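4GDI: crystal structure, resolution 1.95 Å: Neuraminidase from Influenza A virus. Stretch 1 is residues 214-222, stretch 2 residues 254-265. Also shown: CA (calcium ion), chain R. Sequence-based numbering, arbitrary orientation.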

ATOM      1  N   THR A 214      24.337  28.647   4.968  1.00 24.55           N
ATOM      2  CA  THR A 214      23.694  29.857   4.473  1.00 20.95           C
ATOM      3  C   THR A 214      23.908  30.924   5.535  1.00 24.42           C
ATOM      4  O   THR A 214      23.558  30.727   6.698  1.00 23.39           O
ATOM      5  N   ASN A 215      24.542  32.026   5.153  1.00 23.24           N
ATOM      6  CA  ASN A 215      24.780  33.129   6.076  1.00 21.35           C
ATOM      7  C   ASN A 215      23.662  34.157   5.927  1.00 25.94           C
ATOM      8  O   ASN A 215      23.590  34.856   4.925  1.00 27.44           O
ATOM      9  N   LEU A 216      22.796  34.239   6.935  1.00 25.82           N
ATOM     10  CA  LEU A 216      21.611  35.097   6.881  1.00 25.95           C
ATOM     11  C   LEU A 216      21.895  36.509   7.401  1.00 28.40           C
ATOM     12  O   LEU A 216      21.020  37.382   7.403  1.00 32.91           O
ATOM     13  N   TRP A 217      23.129  36.719   7.836  1.00 27.91           N
ATOM     14  CA  TRP A 217      23.521  37.936   8.526  1.00 30.58           C
ATOM     15  C   TRP A 217      24.251  38.906   7.601  1.00 34.61           C
ATOM     16  O   TRP A 217      23.724  39.969   7.266  1.00 31.13           O
ATOM     17  N   ASN A 218      25.457  38.526   7.185  1.00 25.71           N
ATOM     18  CA  ASN A 218      26.353  39.449   6.505  1.00 29.10           C
ATOM     19  C   ASN A 218      27.160  38.833   5.364  1.00 33.95           C
ATOM     20  O   ASN A 218      28.313  39.213   5.164  1.00 34.93           O
ATOM     21  N   ASP A 219      26.586  37.891   4.619  1.00 26.55           N
ATOM     22  CA  ASP A 219      27.325  37.299   3.500  1.00 25.99           C
ATOM     23  C   ASP A 219      26.413  36.746   2.443  1.00 26.10           C
ATOM     24  O   ASP A 219      25.424  36.073   2.739  1.00 31.21           O
ATOM     25  N   ALA A 220      26.786  37.007   1.194  1.00 25.60           N
ATOM     26  CA  ALA A 220      26.078  36.476   0.047  1.00 23.95           C
ATOM     27  C   ALA A 220      26.892  35.351  -0.598  1.00 23.23           C
ATOM     28  O   ALA A 220      26.425  34.690  -1.518  1.00 24.33           O
ATOM     29  N   LYS A 221      28.115  35.143  -0.123  1.00 23.96           N
ATOM     30  CA  LYS A 221      28.806  33.898  -0.428  1.00 22.65           C
ATOM     31  C   LYS A 221      28.276  32.896   0.583  1.00 26.36           C
ATOM     32  O   LYS A 221      27.712  33.288   1.610  1.00 26.86           O
ATOM     33  N   ARG A 222      28.437  31.612   0.296  1.00 22.76           N
ATOM     34  CA  ARG A 222      28.044  30.582   1.262  1.00 18.97           C
ATOM     35  C   ARG A 222      29.290  30.086   1.955  1.00 24.36           C
ATOM     36  O   ARG A 222      30.225  29.655   1.295  1.00 22.97           O
ATOM     37  N   PRO A 254      37.675  38.195  -7.832  1.00 32.44           N
ATOM     38  CA  PRO A 254      37.875  37.019  -6.981  1.00 30.69           C
ATOM     39  C   PRO A 254      38.770  37.311  -5.791  1.00 38.18           C
ATOM     40  O   PRO A 254      39.834  37.905  -5.945  1.00 34.06           O
ATOM     41  N   SER A 255      38.314  36.909  -4.610  1.00 37.20           N
ATOM     42  CA  SER A 255      39.115  36.971  -3.392  1.00 26.51           C
ATOM     43  C   SER A 255      38.458  36.053  -2.368  1.00 36.12           C
ATOM     44  O   SER A 255      37.305  35.659  -2.526  1.00 31.19           O
ATOM     45  N   CYS A 256      39.183  35.725  -1.312  1.00 30.90           N
ATOM     46  CA  CYS A 256      38.624  34.903  -0.257  1.00 31.10           C
ATOM     47  C   CYS A 256      37.763  35.733   0.691  1.00 32.47           C
ATOM     48  O   CYS A 256      37.353  35.253   1.742  1.00 34.41           O
ATOM     49  N   LYS A 257      37.449  36.962   0.304  1.00 31.65           N
ATOM     50  CA  LYS A 257      36.668  37.828   1.175  1.00 36.39           C
ATOM     51  C   LYS A 257      35.171  37.585   1.031  1.00 24.90           C
ATOM     52  O   LYS A 257      34.696  37.169  -0.019  1.00 31.67           O
ATOM     53  N   MET A 258      34.448  37.844   2.113  1.00 29.41           N
ATOM     54  CA  MET A 258      32.997  37.770   2.125  1.00 31.33           C
ATOM     55  C   MET A 258      32.383  38.754   1.135  1.00 38.63           C
ATOM     56  O   MET A 258      32.927  39.830   0.901  1.00 33.60           O
ATOM     57  N   ALA A 259      31.260  38.360   0.542  1.00 31.80           N
ATOM     58  CA  ALA A 259      30.485  39.239  -0.329  1.00 36.67           C
ATOM     59  C   ALA A 259      29.381  39.891   0.497  1.00 42.15           C
ATOM     60  O   ALA A 259      28.285  39.353   0.640  1.00 35.93           O
ATOM     61  N   GLN A 260      29.668  41.055   1.056  1.00 38.92           N
ATOM     62  CA  GLN A 260      28.740  41.653   2.001  1.00 41.39           C
ATOM     63  C   GLN A 260      27.579  42.386   1.334  1.00 39.83           C
ATOM     64  O   GLN A 260      26.575  42.647   1.990  1.00 40.52           O
ATOM     65  N   GLU A 261      27.681  42.682   0.040  1.00 38.01           N
ATOM     66  CA  GLU A 261      26.564  43.340  -0.651  1.00 37.82           C
ATOM     67  C   GLU A 261      25.328  42.439  -0.617  1.00 43.68           C
ATOM     68  O   GLU A 261      25.324  41.352  -1.203  1.00 35.91           O
ATOM     69  N   LYS A 262      24.287  42.904   0.071  1.00 35.82           N
ATOM     70  CA  LYS A 262      23.029  42.170   0.212  1.00 29.28           C
ATOM     71  C   LYS A 262      23.254  40.812   0.873  1.00 34.95           C
ATOM     72  O   LYS A 262      22.649  39.811   0.495  1.00 34.19           O
ATOM     73  N   GLY A 263      24.115  40.804   1.878  1.00 25.77           N
ATOM     74  CA  GLY A 263      24.468  39.581   2.573  1.00 35.63           C
ATOM     75  C   GLY A 263      23.400  39.164   3.563  1.00 37.12           C
ATOM     76  O   GLY A 263      23.358  38.009   3.987  1.00 33.99           O
ATOM     77  N   GLU A 264      22.538  40.105   3.937  1.00 34.54           N
ATOM     78  CA  GLU A 264      21.487  39.814   4.896  1.00 31.10           C
ATOM     79  C   GLU A 264      20.450  38.943   4.218  1.00 34.05           C
ATOM     80  O   GLU A 264      20.185  39.103   3.024  1.00 33.35           O
ATOM     81  N   GLY A 265      19.861  38.022   4.979  1.00 28.97           N
ATOM     82  CA  GLY A 265      18.921  37.072   4.409  1.00 27.24           C
ATOM     83  C   GLY A 265      19.637  35.985   3.614  1.00 29.94           C
ATOM     84  O   GLY A 265      20.867  35.931   3.572  1.00 28.37           O
TER

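Along stretch 2, S255 (chi1 73°, p) turns its CB sideways; its OG accepts from K257 N at 3.1 Å and lies 3.1 Å from water 1, which accepts from K221 NZ at 3.0 Å. K221 points toward stretch 2, and with chi1 m and chi2 to chi4 all t its extended chain carries NZ to K257 O, a 2.8 Å hydrogen bond. The K257 side chain itself points away.

M258 (m, t, p) leaves sideways, and its CE lies 3.3 Å from N218 OD1. A259 points toward stretch 1, its CB 4.2 Å from A220 CB. Its backbone is held twice: A259 N donates to D219 OD1 (3.0 Å, 137°), and A259 O accepts from A220 N (2.8 Å, 148°). D219 (chi1 t) also takes K221 N on OD1 at 2.7 Å, so one carboxylate oxygen accepts a backbone N-H from each stretch.

Q260 begins a type II turn ending at G263, where an ideal CB would sit 2.4 Å from D219 N, a clash. Here backbone carbonyls from both stretches converge on a calcium ion: N215 O and D219 O (both 2.3 Å), G263 O (2.5 Å) and G265 O (2.4 Å) bind CA, as does water 2, which donates to K262 O at 2.8 Å. E264 (chi1 t) points away overall; G265 N donates to L216 O (2.8 Å, 153°).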

ATOM      1  CB  THR A 214      22.212  29.636   4.233  1.00 20.00           C
ATOM      2  OG1 THR A 214      22.034  28.709   3.158  1.00 22.38           O
ATOM      3  CG2 THR A 214      21.492  30.979   3.869  1.00 22.31           C
ATOM      4  CB  ASN A 215      26.145  33.779   5.808  1.00 20.51           C
ATOM      5  CG  ASN A 215      26.522  34.824   6.850  1.00 25.17           C
ATOM      6  OD1 ASN A 215      25.661  35.498   7.415  1.00 25.08           O
ATOM      7  ND2 ASN A 215      27.813  34.962   7.102  1.00 26.86           N
ATOM      8  CB  LEU A 216      20.490  34.482   7.724  1.00 25.49           C
ATOM      9  CG  LEU A 216      19.924  33.144   7.252  1.00 24.30           C
ATOM     10  CD1 LEU A 216      18.782  32.700   8.178  1.00 27.91           C
ATOM     11  CD2 LEU A 216      19.441  33.231   5.816  1.00 26.00           C
ATOM     12  CB  TRP A 217      24.418  37.567   9.702  1.00 33.86           C
ATOM     13  CG  TRP A 217      25.031  38.719  10.393  1.00 37.05           C
ATOM     14  CD1 TRP A 217      24.639  40.025  10.324  1.00 41.67           C
ATOM     15  CD2 TRP A 217      26.160  38.684  11.270  1.00 31.09           C
ATOM     16  NE1 TRP A 217      25.446  40.803  11.112  1.00 37.93           N
ATOM     17  CE2 TRP A 217      26.393  40.005  11.701  1.00 35.15           C
ATOM     18  CE3 TRP A 217      27.002  37.661  11.734  1.00 27.24           C
ATOM     19  CZ2 TRP A 217      27.432  40.334  12.565  1.00 36.80           C
ATOM     20  CZ3 TRP A 217      28.025  37.985  12.597  1.00 35.07           C
ATOM     21  CH2 TRP A 217      28.236  39.314  13.006  1.00 34.71           C
ATOM     22  CB  ASN A 218      27.340  40.008   7.528  1.00 24.25           C
ATOM     23  CG  ASN A 218      28.090  38.915   8.257  1.00 35.73           C
ATOM     24  OD1 ASN A 218      27.948  37.727   7.933  1.00 28.82           O
ATOM     25  ND2 ASN A 218      28.895  39.298   9.243  1.00 37.28           N
ATOM     26  CB  ASP A 219      28.283  36.194   3.981  1.00 25.54           C
ATOM     27  CG  ASP A 219      29.401  35.887   2.982  1.00 32.56           C
ATOM     28  OD1 ASP A 219      29.430  36.457   1.865  1.00 28.18           O
ATOM     29  OD2 ASP A 219      30.268  35.044   3.314  1.00 30.47           O
ATOM     30  CB  ALA A 220      25.792  37.603  -0.967  1.00 36.14           C
ATOM     31  CB  LYS A 221      30.325  34.043  -0.295  1.00 25.28           C
ATOM     32  CG  LYS A 221      31.020  34.536  -1.563  1.00 27.22           C
ATOM     33  CD  LYS A 221      32.480  34.876  -1.287  1.00 26.33           C
ATOM     34  CE  LYS A 221      33.183  35.360  -2.557  1.00 32.76           C
ATOM     35  NZ  LYS A 221      34.639  35.558  -2.334  1.00 26.31           N
ATOM     36  CB  ARG A 222      27.346  29.425   0.559  1.00 26.38           C
ATOM     37  CG  ARG A 222      26.095  29.840  -0.178  1.00 26.69           C
ATOM     38  CD  ARG A 222      25.427  28.642  -0.812  1.00 26.47           C
ATOM     39  NE  ARG A 222      24.173  28.974  -1.474  1.00 27.06           N
ATOM     40  CZ  ARG A 222      23.024  29.181  -0.833  1.00 25.36           C
ATOM     41  NH1 ARG A 222      22.982  29.120   0.487  1.00 22.74           N
ATOM     42  NH2 ARG A 222      21.917  29.462  -1.517  1.00 24.24           N
ATOM     43  CB  PRO A 254      38.533  36.009  -7.925  1.00 38.61           C
ATOM     44  CG  PRO A 254      38.033  36.393  -9.293  1.00 32.81           C
ATOM     45  CD  PRO A 254      37.927  37.903  -9.256  1.00 35.18           C
ATOM     46  CB  SER A 255      39.166  38.389  -2.833  1.00 34.95           C
ATOM     47  OG  SER A 255      37.924  38.745  -2.245  1.00 38.61           O
ATOM     48  CB  CYS A 256      39.744  34.200   0.507  1.00 35.69           C
ATOM     49  SG  CYS A 256      40.638  33.015  -0.535  1.00 41.03           S
ATOM     50  CB  LYS A 257      37.003  39.297   0.914  1.00 44.50           C
ATOM     51  CG  LYS A 257      38.464  39.637   1.212  1.00 61.60           C
ATOM     52  CD  LYS A 257      38.688  41.137   1.354  1.00 73.90           C
ATOM     53  CE  LYS A 257      38.343  41.891   0.079  1.00 76.81           C
ATOM     54  NZ  LYS A 257      38.407  43.366   0.282  1.00 81.83           N
ATOM     55  CB  MET A 258      32.493  38.070   3.535  1.00 28.67           C
ATOM     56  CG  MET A 258      32.918  37.020   4.541  1.00 30.52           C
ATOM     57  SD  MET A 258      32.680  37.472   6.269  1.00 37.86           S
ATOM     58  CE  MET A 258      30.907  37.541   6.374  1.00 29.42           C
ATOM     59  CB  ALA A 259      29.897  38.446  -1.475  1.00 25.50           C
ATOM     60  CB  GLN A 260      29.489  42.563   2.969  1.00 42.47           C
ATOM     61  CG  GLN A 260      30.802  41.942   3.424  1.00 61.07           C
ATOM     62  CD  GLN A 260      31.087  42.143   4.899  1.00 72.38           C
ATOM     63  OE1 GLN A 260      30.597  41.391   5.749  1.00 61.47           O
ATOM     64  NE2 GLN A 260      31.903  43.149   5.211  1.00 73.72           N
ATOM     65  CB  GLU A 261      26.911  43.695  -2.107  1.00 41.08           C
ATOM     66  CG  GLU A 261      25.837  44.565  -2.782  1.00 54.33           C
ATOM     67  CD  GLU A 261      26.008  44.704  -4.297  1.00 64.09           C
ATOM     68  OE1 GLU A 261      27.013  44.206  -4.854  1.00 60.15           O
ATOM     69  OE2 GLU A 261      25.118  45.313  -4.936  1.00 61.26           O
ATOM     70  CB  LYS A 262      22.342  42.017  -1.138  1.00 29.26           C
ATOM     71  CG  LYS A 262      21.774  43.344  -1.657  1.00 39.71           C
ATOM     72  CD  LYS A 262      21.632  43.357  -3.165  1.00 48.47           C
ATOM     73  CE  LYS A 262      20.243  42.921  -3.609  1.00 64.89           C
ATOM     74  NZ  LYS A 262      20.165  42.776  -5.093  1.00 72.94           N
ATOM     75  CB  GLU A 264      20.837  41.097   5.411  1.00 35.63           C
ATOM     76  CG  GLU A 264      19.963  40.877   6.629  1.00 47.47           C
ATOM     77  CD  GLU A 264      19.292  42.156   7.112  1.00 69.14           C
ATOM     78  OE1 GLU A 264      19.642  43.249   6.611  1.00 78.29           O
ATOM     79  OE2 GLU A 264      18.409  42.065   7.995  1.00 55.09           O
TER
HETATM   80 CA    CA R 509      23.117  35.803   2.907  1.00 25.49          CA
HETATM   81  O   HOH W   1      35.380  38.118  -3.816  1.00 41.93           O
HETATM   82  O   HOH W   2      22.562  37.088   0.930  1.00 26.33           O